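Local coordinates for SH3 domain-containing protein (Dictyostelium discoideum, PDB 4NQI), which drives membrane remodelling through its N-terminal inverse BAR domain, controlling osmoregulation, phagocytosis and cytokinesis, and probably binds phosphatidylinositol lipids, at the interface of chains A and B. Residues are numbered along the deposited sequence; one frame, centred on the assembly and turned at random. Chains: chain A/B, SH3 domain-containing protein.

Contact 1: the interface of chains A and B. Residues chain A 185, 188-189; chain B 73-74, 226-227, 229, 231.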
loop_
_atom_site.group_PDB
_atom_site.type_symbol
_atom_site.label_atom_id
_atom_site.label_comp_id
_atom_site.label_asym_id
_atom_site.label_seq_id
_atom_site.Cartn_x
_atom_site.Cartn_y
_atom_site.Cartn_z
ATOM N N ARG A 185 -0.997 -32.321 -5.839
ATOM C CA ARG A 185 -2.048 -31.560 -5.173
ATOM C C ARG A 185 -1.575 -31.024 -3.825
ATOM O O ARG A 185 -1.799 -29.854 -3.504
ATOM C CB ARG A 185 -3.311 -32.406 -5.000
ATOM C CG ARG A 185 -4.021 -32.707 -6.311
ATOM C CD ARG A 185 -5.500 -32.977 -6.098
ATOM N NE ARG A 185 -6.309 -32.359 -7.146
ATOM C CZ ARG A 185 -7.146 -31.344 -6.949
ATOM N NH1 ARG A 185 -7.307 -30.836 -5.735
ATOM N NH2 ARG A 185 -7.831 -30.846 -7.967
ATOM N N HIS A 188 0.754 -28.020 -4.367
ATOM C CA HIS A 188 0.051 -26.794 -4.718
ATOM C C HIS A 188 -0.741 -26.242 -3.529
ATOM O O HIS A 188 -0.847 -25.026 -3.356
ATOM C CB HIS A 188 -0.874 -27.044 -5.908
ATOM C CG HIS A 188 -0.158 -27.377 -7.181
ATOM N ND1 HIS A 188 1.190 -27.124 -7.369
ATOM C CD2 HIS A 188 -0.596 -27.934 -8.328
ATOM C CE1 HIS A 188 1.540 -27.515 -8.576
ATOM N NE2 HIS A 188 0.476 -28.012 -9.187
ATOM N N ALA A 189 -1.299 -27.137 -2.720
ATOM C CA ALA A 189 -2.027 -26.736 -1.519
ATOM C C ALA A 189 -1.098 -26.026 -0.534
ATOM O O ALA A 189 -1.425 -24.952 -0.018
ATOM C CB ALA A 189 -2.675 -27.944 -0.866
ATOM N N ASP B 73 -8.185 -27.260 -11.375
ATOM C CA ASP B 73 -8.683 -26.234 -10.463
ATOM C C ASP B 73 -7.565 -25.412 -9.820
ATOM O O ASP B 73 -7.715 -24.200 -9.629
ATOM C CB ASP B 73 -9.598 -26.841 -9.394
ATOM C CG ASP B 73 -9.084 -28.166 -8.871
ATOM O OD1 ASP B 73 -7.886 -28.465 -9.073
ATOM O OD2 ASP B 73 -9.876 -28.908 -8.253
ATOM N N PHE B 74 -6.453 -26.064 -9.484
ATOM C CA PHE B 74 -5.298 -25.348 -8.949
ATOM C C PHE B 74 -4.781 -24.351 -9.985
ATOM O O PHE B 74 -4.504 -23.191 -9.657
ATOM C CB PHE B 74 -4.192 -26.316 -8.515
ATOM C CG PHE B 74 -4.353 -26.832 -7.107
ATOM C CD1 PHE B 74 -4.086 -26.011 -6.017
ATOM C CD2 PHE B 74 -4.760 -28.136 -6.870
ATOM C CE1 PHE B 74 -4.227 -26.483 -4.720
ATOM C CE2 PHE B 74 -4.903 -28.610 -5.576
ATOM C CZ PHE B 74 -4.637 -27.783 -4.503
ATOM N N SER B 226 -9.364 -29.674 -0.380
ATOM C CA SER B 226 -9.641 -30.737 -1.346
ATOM C C SER B 226 -8.374 -31.394 -1.896
ATOM O O SER B 226 -8.417 -32.045 -2.943
ATOM C CB SER B 226 -10.476 -30.197 -2.514
ATOM O OG SER B 226 -11.807 -29.918 -2.119
ATOM N N GLN B 227 -7.255 -31.233 -1.196
ATOM C CA GLN B 227 -5.976 -31.750 -1.681
ATOM C C GLN B 227 -5.891 -33.280 -1.697
ATOM O O GLN B 227 -5.098 -33.848 -2.448
ATOM C CB GLN B 227 -4.806 -31.155 -0.883
ATOM C CG GLN B 227 -4.802 -31.507 0.600
ATOM C CD GLN B 227 -3.680 -30.823 1.358
ATOM O OE1 GLN B 227 -2.542 -31.296 1.368
ATOM N NE2 GLN B 227 -3.998 -29.703 2.001
ATOM N N GLN B 229 -8.452 -35.422 -2.431
ATOM C CA GLN B 229 -9.357 -36.075 -3.372
ATOM C C GLN B 229 -8.933 -35.886 -4.827
ATOM O O GLN B 229 -8.603 -34.776 -5.257
ATOM C CB GLN B 229 -10.804 -35.615 -3.169
ATOM C CG GLN B 229 -11.051 -34.142 -3.445
ATOM C CD GLN B 229 -12.516 -33.849 -3.710
ATOM O OE1 GLN B 229 -13.357 -34.750 -3.678
ATOM N NE2 GLN B 229 -12.829 -32.587 -3.977
ATOM N N PRO B 231 -9.471 -35.474 -8.796
ATOM C CA PRO B 231 -10.505 -34.903 -9.662
ATOM C C PRO B 231 -11.289 -36.055 -10.267
ATOM O O PRO B 231 -10.697 -37.096 -10.536
ATOM C CB PRO B 231 -9.701 -34.184 -10.753
ATOM C CG PRO B 231 -8.341 -33.984 -10.170
ATOM C CD PRO B 231 -8.114 -35.146 -9.264
#
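Helix 160-225 of chain A, through A:Arg185, A:His188 and A:Ala189, lies against the start of helix 72-140 of chain B (B:Asp73, B:Phe74) and the segment B:Ser226 to B:Pro231. A:Arg185 buries the largest surface of the residues here, 105 Å². Its chain bends at chi3 (140°), which carries the guanidinium past B:Phe74 to the carboxylate of B:Asp73. There NH2 donates to OD2 of B:Asp73 at 2.8 Å, within the guanidinium plane and onto the syn lone pair. The other oxygen, OD1, 2.6 Å from NH2, adds a charge contact to the salt bridge, but the N-H does not point at it; the two flat groups are turned 71° apart. OD1 also accepts the backbone N-H of B:Phe74 (2.8 Å), a bond that helps to hold the carboxylate in position. Aspartate suits the first turn of a helix, where its short side chain can bond a backbone N-H and still face an arginine. The rim of B:Phe74 lies over one guanidinium face, while B:Gln227 O approaches CB of A:Arg185 to 3.4 Å and B:Pro231 flanks NE. Were A:Arg185 cut back to an alanine, B:Asp73 would probably lose its opposite charge, and a gap would open beside B:Phe74 and B:Pro231. Further along, CB of A:His188 sits over the B:Phe74 ring, 3.6 Å from its centroid, and the imidazole meets that ring edge-to-face. A:Ala189, small enough for close approach, touches the amide end of B:Gln227 with its methyl. The patch thus fastens one helix to the partner's helix start and loop, supporting the antiparallel I-BAR dimer.

Contact 2: the interface of chains A and B. Residues chain A 74, 78, 81, 220, 223; chain B 188-189, 192.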
loop_
_atom_site.group_PDB
_atom_site.type_symbol
_atom_site.label_atom_id
_atom_site.label_comp_id
_atom_site.label_asym_id
_atom_site.label_seq_id
_atom_site.Cartn_x
_atom_site.Cartn_y
_atom_site.Cartn_z
ATOM N N PHE A 74 -4.567 23.350 13.105
ATOM C CA PHE A 74 -3.852 22.807 11.949
ATOM C C PHE A 74 -2.596 22.026 12.347
ATOM O O PHE A 74 -2.326 20.953 11.799
ATOM C CB PHE A 74 -3.479 23.923 10.967
ATOM C CG PHE A 74 -4.584 24.295 10.014
ATOM C CD1 PHE A 74 -4.911 23.465 8.952
ATOM C CD2 PHE A 74 -5.282 25.485 10.169
ATOM C CE1 PHE A 74 -5.920 23.809 8.067
ATOM C CE2 PHE A 74 -6.292 25.832 9.288
ATOM C CZ PHE A 74 -6.610 24.993 8.238
ATOM N N PHE A 78 -1.722 18.211 11.512
ATOM C CA PHE A 78 -0.489 17.718 10.907
ATOM C C PHE A 78 0.099 16.564 11.716
ATOM O O PHE A 78 0.575 15.579 11.152
ATOM C CB PHE A 78 0.540 18.847 10.811
ATOM C CG PHE A 78 0.157 19.944 9.857
ATOM C CD1 PHE A 78 -0.610 19.671 8.733
ATOM C CD2 PHE A 78 0.573 21.250 10.081
ATOM C CE1 PHE A 78 -0.957 20.684 7.852
ATOM C CE2 PHE A 78 0.229 22.264 9.205
ATOM C CZ PHE A 78 -0.537 21.980 8.089
ATOM N N LEU A 81 -1.842 13.377 11.323
ATOM C CA LEU A 81 -1.619 12.849 9.980
ATOM C C LEU A 81 -0.292 12.099 9.935
ATOM O O LEU A 81 -0.212 10.982 9.415
ATOM C CB LEU A 81 -1.625 13.976 8.944
ATOM C CG LEU A 81 -1.346 13.542 7.500
ATOM C CD1 LEU A 81 -2.402 12.560 7.012
ATOM C CD2 LEU A 81 -1.263 14.750 6.575
ATOM N N HIS A 220 -9.623 16.819 8.636
ATOM C CA HIS A 220 -9.280 17.777 7.587
ATOM C C HIS A 220 -10.500 18.571 7.119
ATOM O O HIS A 220 -10.394 19.763 6.837
ATOM C CB HIS A 220 -8.618 17.069 6.403
ATOM C CG HIS A 220 -7.331 16.387 6.748
ATOM N ND1 HIS A 220 -6.657 15.581 5.856
ATOM C CD2 HIS A 220 -6.591 16.391 7.883
ATOM C CE1 HIS A 220 -5.559 15.114 6.428
ATOM N NE2 HIS A 220 -5.498 15.592 7.659
ATOM N N LEU A 223 -11.129 21.370 9.592
ATOM C CA LEU A 223 -10.098 22.392 9.430
ATOM C C LEU A 223 -10.304 23.225 8.165
ATOM O O LEU A 223 -10.268 24.457 8.210
ATOM C CB LEU A 223 -8.713 21.741 9.409
ATOM C CG LEU A 223 -8.236 21.209 10.759
ATOM C CD1 LEU A 223 -7.042 20.275 10.608
ATOM C CD2 LEU A 223 -7.880 22.371 11.658
ATOM N N HIS B 188 -2.700 26.389 4.804
ATOM C CA HIS B 188 -2.733 25.074 5.434
ATOM C C HIS B 188 -3.915 24.234 4.947
ATOM O O HIS B 188 -3.782 23.027 4.742
ATOM C CB HIS B 188 -2.776 25.221 6.955
ATOM C CG HIS B 188 -1.512 25.764 7.549
ATOM N ND1 HIS B 188 -1.475 26.369 8.785
ATOM C CD2 HIS B 188 -0.243 25.784 7.079
ATOM C CE1 HIS B 188 -0.235 26.745 9.052
ATOM N NE2 HIS B 188 0.530 26.402 8.032
ATOM N N ALA B 189 -5.068 24.874 4.771
ATOM C CA ALA B 189 -6.265 24.185 4.290
ATOM C C ALA B 189 -6.081 23.653 2.867
ATOM O O ALA B 189 -6.521 22.547 2.549
ATOM C CB ALA B 189 -7.472 25.107 4.363
ATOM N N LEU B 192 -3.852 20.503 3.061
ATOM C CA LEU B 192 -4.623 19.327 3.447
ATOM C C LEU B 192 -5.597 18.907 2.347
ATOM O O LEU B 192 -5.745 17.716 2.062
ATOM C CB LEU B 192 -5.376 19.584 4.756
ATOM C CG LEU B 192 -4.526 19.704 6.024
ATOM C CD1 LEU B 192 -5.383 20.065 7.238
ATOM C CD2 LEU B 192 -3.766 18.409 6.277
#
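The side chains of A:Phe74 (chi1 -84°) and B:His188 (chi1 -69°) both point CG away from their own carbonyl carbons and beside the backbone N, which sets the phenyl ring against the CB of the histidine. That methylene lies over one face of A:Phe74, 3.6 Å from the ring centroid, while A:Leu223 of the same chain places CD2 over the centre of the opposite face. The phenylalanine is therefore sandwiched between a residue of its own subunit and one of its partner, a place for which a flat, wholly apolar ring is well shaped. The B:His188 imidazole is steeply inclined to A:Phe74, their planes 57° apart in an edge-to-face arrangement, with ND1 near CB and CG of the phenylalanine. A:Phe78 meets the same imidazole almost perpendicularly (86°). Its CE2 stands over the centre of the histidine ring, and CZ comes to 3.9 Å from CG of B:His188. The imidazole is thus braced by two aromatic side chains one helical turn apart. B:Ala189 adds little bulk, so A:Phe74 can pack close to the helix backbone, with CE1 3.6 Å from the alanine N.

One turn on, the branched end of B:Leu192 fits between two helices of chain A, 72-140 and 160-225, each methyl touching both. CD2 lies over the imidazole face of A:His220, 3.7 Å from the ring centroid, and also meets CE1 of A:Phe78. CD1 touches A:Leu223 CD1 and A:Phe74 CD1, each at 3.8 Å. A leucine fits because its forked end fills the groove from both sides. Helix 152-224 of chain B is thereby keyed into that groove by aromatic and aliphatic packing, helping to hold the elongated I-BAR dimer together.

Contacts 1 and 2 lie about 52 Å apart, measured between the centres of their C-alpha atoms, toward opposite ends of the shared interface. The two-fold symmetry relates their common core: Phe74 packs against His188 and Ala189 in both, with the chains exchanged. Contact 1 follows this core outward to a salt bridge and the loop after the long helix, whereas contact 2 follows it inward to leucine and aromatic packing. Since each neighbourhood has a symmetry twin, charged and apolar fastenings can act together at both places, probably helping to keep the long dimer rigid enough to shape a membrane.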